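Local structure of putative solute-binding component of ABC transporter (Clostridium phytofermentans, 4YS6) at residues Phe139-Val144 with Ile290-Arg295. The protein binds beta-D-glucose in the cleft between its two lobes and probably serves as the sugar-binding component of an ABC transporter. Sequence-based numbering, arbitrary orientation.
With BGC (beta-D-glucopyranose), chain D.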
loop_
_atom_site.group_PDB
_atom_site.type_symbol
_atom_site.label_atom_id
_atom_site.label_comp_id
_atom_site.label_asym_id
_atom_site.label_seq_id
_atom_site.Cartn_x
_atom_site.Cartn_y
_atom_site.Cartn_z
ATOM N N PHE A 139 0.419 8.199 2.607
ATOM C CA PHE A 139 1.816 8.453 2.285
ATOM C C PHE A 139 1.880 8.910 0.838
ATOM O O PHE A 139 0.903 8.817 0.089
ATOM C CB PHE A 139 2.677 7.198 2.552
ATOM C CG PHE A 139 2.801 6.892 4.005
ATOM C CD1 PHE A 139 1.792 6.212 4.663
ATOM C CD2 PHE A 139 3.893 7.325 4.729
ATOM C CE1 PHE A 139 1.867 5.971 6.025
ATOM C CE2 PHE A 139 3.962 7.067 6.098
ATOM C CZ PHE A 139 2.942 6.414 6.730
ATOM N N ASP A 140 3.009 9.466 0.437
ATOM C CA ASP A 140 3.149 9.927 -0.942
ATOM C C ASP A 140 3.308 8.721 -1.853
ATOM O O ASP A 140 4.425 8.202 -2.059
ATOM C CB ASP A 140 4.338 10.872 -1.035
ATOM C CG ASP A 140 4.456 11.536 -2.390
ATOM O OD1 ASP A 140 3.889 11.041 -3.382
ATOM O OD2 ASP A 140 5.121 12.577 -2.441
ATOM N N ASN A 141 2.178 8.234 -2.365
ATOM C CA ASN A 141 2.158 6.963 -3.060
ATOM C C ASN A 141 2.895 6.992 -4.404
ATOM O O ASN A 141 3.556 6.019 -4.762
ATOM C CB ASN A 141 0.721 6.521 -3.259
ATOM C CG ASN A 141 -0.002 6.382 -1.950
ATOM O OD1 ASN A 141 0.402 5.587 -1.116
ATOM N ND2 ASN A 141 -1.006 7.217 -1.724
ATOM N N TYR A 142 2.841 8.119 -5.107
ATOM C CA TYR A 142 3.601 8.238 -6.348
ATOM C C TYR A 142 5.099 8.117 -6.043
ATOM O O TYR A 142 5.833 7.432 -6.758
ATOM C CB TYR A 142 3.280 9.552 -7.042
ATOM C CG TYR A 142 4.006 9.712 -8.335
ATOM C CD1 TYR A 142 3.514 9.142 -9.497
ATOM C CD2 TYR A 142 5.195 10.418 -8.395
ATOM C CE1 TYR A 142 4.192 9.283 -10.696
ATOM C CE2 TYR A 142 5.867 10.565 -9.580
ATOM C CZ TYR A 142 5.364 9.994 -10.718
ATOM O OH TYR A 142 6.069 10.157 -11.886
HETATM N N MSE A 143 5.544 8.734 -4.960
HETATM C CA MSE A 143 6.965 8.700 -4.592
HETATM C C MSE A 143 7.391 7.281 -4.206
HETATM O O MSE A 143 8.531 6.858 -4.490
HETATM C CB MSE A 143 7.270 9.695 -3.458
HETATM C CG MSE A 143 8.668 9.608 -2.997
HETATM SE SE MSE A 143 8.907 10.875 -1.493
HETATM C CE MSE A 143 8.426 12.521 -2.442
ATOM N N VAL A 144 6.496 6.520 -3.569
ATOM C CA VAL A 144 6.787 5.132 -3.269
ATOM C C VAL A 144 7.135 4.407 -4.567
ATOM O O VAL A 144 8.122 3.690 -4.654
ATOM C CB VAL A 144 5.596 4.400 -2.582
ATOM C CG1 VAL A 144 5.824 2.888 -2.532
ATOM C CG2 VAL A 144 5.329 4.946 -1.177
ATOM N N ILE A 290 9.874 -0.334 1.699
ATOM C CA ILE A 290 9.614 1.076 1.967
ATOM C C ILE A 290 8.929 1.095 3.310
ATOM O O ILE A 290 7.948 0.379 3.519
ATOM C CB ILE A 290 8.720 1.729 0.875
ATOM C CG1 ILE A 290 9.378 1.714 -0.512
ATOM C CG2 ILE A 290 8.310 3.159 1.285
ATOM C CD1 ILE A 290 10.614 2.501 -0.642
ATOM N N PHE A 291 9.445 1.896 4.228
ATOM C CA PHE A 291 8.872 2.007 5.555
ATOM C C PHE A 291 7.900 3.179 5.590
ATOM O O PHE A 291 8.263 4.313 5.307
ATOM C CB PHE A 291 9.940 2.203 6.621
ATOM C CG PHE A 291 9.392 2.426 8.005
ATOM C CD1 PHE A 291 8.519 1.511 8.584
ATOM C CD2 PHE A 291 9.775 3.527 8.744
ATOM C CE1 PHE A 291 8.032 1.717 9.870
ATOM C CE2 PHE A 291 9.306 3.725 10.020
ATOM C CZ PHE A 291 8.421 2.809 10.580
ATOM N N LYS A 292 6.671 2.865 5.955
ATOM C CA LYS A 292 5.607 3.818 6.136
ATOM C C LYS A 292 5.134 3.706 7.596
ATOM O O LYS A 292 4.499 2.732 8.008
ATOM C CB LYS A 292 4.469 3.549 5.138
ATOM C CG LYS A 292 4.943 3.490 3.682
ATOM C CD LYS A 292 3.831 3.619 2.669
ATOM C CE LYS A 292 2.778 2.524 2.767
ATOM N NZ LYS A 292 1.883 2.656 1.576
ATOM N N ASP A 293 5.497 4.689 8.404
ATOM C CA ASP A 293 5.254 4.579 9.840
ATOM C C ASP A 293 3.764 4.839 10.106
ATOM O O ASP A 293 3.321 5.994 10.089
ATOM C CB ASP A 293 6.139 5.561 10.616
ATOM C CG ASP A 293 6.109 5.317 12.114
ATOM O OD1 ASP A 293 5.101 4.783 12.633
ATOM O OD2 ASP A 293 7.100 5.664 12.792
ATOM N N THR A 294 3.000 3.770 10.329
ATOM C CA THR A 294 1.553 3.924 10.525
ATOM C C THR A 294 1.211 4.758 11.754
ATOM O O THR A 294 0.106 5.291 11.849
ATOM C CB THR A 294 0.823 2.560 10.645
ATOM O OG1 THR A 294 1.296 1.807 11.772
ATOM C CG2 THR A 294 1.015 1.753 9.399
ATOM N N ARG A 295 2.138 4.873 12.711
ATOM C CA ARG A 295 1.871 5.672 13.892
ATOM C C ARG A 295 1.774 7.144 13.507
ATOM O O ARG A 295 0.990 7.917 14.082
ATOM C CB ARG A 295 2.972 5.480 14.927
ATOM C CG ARG A 295 3.156 4.073 15.377
ATOM C CD ARG A 295 4.381 3.980 16.258
ATOM N NE ARG A 295 5.585 4.248 15.470
ATOM C CZ ARG A 295 6.818 4.129 15.938
ATOM N NH1 ARG A 295 7.013 3.761 17.186
ATOM N NH2 ARG A 295 7.843 4.382 15.152
HETATM C C2 BGC D . -1.340 0.348 0.994
HETATM C C3 BGC D . -0.129 -0.522 1.090
HETATM C C4 BGC D . -0.460 -1.926 1.377
HETATM C C5 BGC D . -1.483 -2.479 0.433
HETATM C C6 BGC D . -2.008 -3.844 0.823
HETATM C C1 BGC D . -2.270 -0.193 -0.111
HETATM O O1 BGC D . -3.352 0.498 -0.233
HETATM O O2 BGC D . -0.959 1.679 0.671
HETATM O O3 BGC D . 0.716 0.054 2.157
HETATM O O4 BGC D . 0.701 -2.783 1.237
HETATM O O5 BGC D . -2.616 -1.558 0.420
HETATM O O6 BGC D . -2.342 -3.911 2.200
HETATM O O HOH W 1 0.280 4.987 1.530
#
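Ile-290, on the edge strand 289-291, rests its CG1 against CG1 of Val-144 at 4.3 Å, and Pro-336 of strand 331-339 touches both residues. Lys-292 carries the centre of the contact. Its CB sits squarely over one face of the Phe-139 ring, 3.5 Å from the centroid and 6° off the normal, a CH-pi contact. The ring gets there with CG anti to its own carbonyl carbon (chi1 -69°). Beyond CB the lysine chain runs along the same side of the ring toward its CB end, CD lying 3.7 Å from Phe-139 CG, and a bend at chi3 (-60°) helps bring the ammonium to the sugar. There NZ donates to O3 of beta-D-glucopyranose at 2.9 Å and more weakly to O2, and it is also hydrogen-bonded to Gln-271. A water accepts from NZ at 2.8 Å and donates to Asn-141 OD1 at 2.7 Å, while Asn-141 ND2 is hydrogen-bonded to Tyr-322 OH and Thr-138 OG1. Asp-293 then sets its backbone O at the ring edge, in plane, 3.4 Å from Phe-139 CZ. Its carboxylate N-caps helix 294-309 through Arg-295 N and is gripped side-on by the guanidinium of Arg-295. In this periplasmic-binding-protein fold, the aromatic face and the water bridge thus probably help position the sugar-binding lysine, whose positive charge probably strengthens its bonds to the glucose hydroxyls.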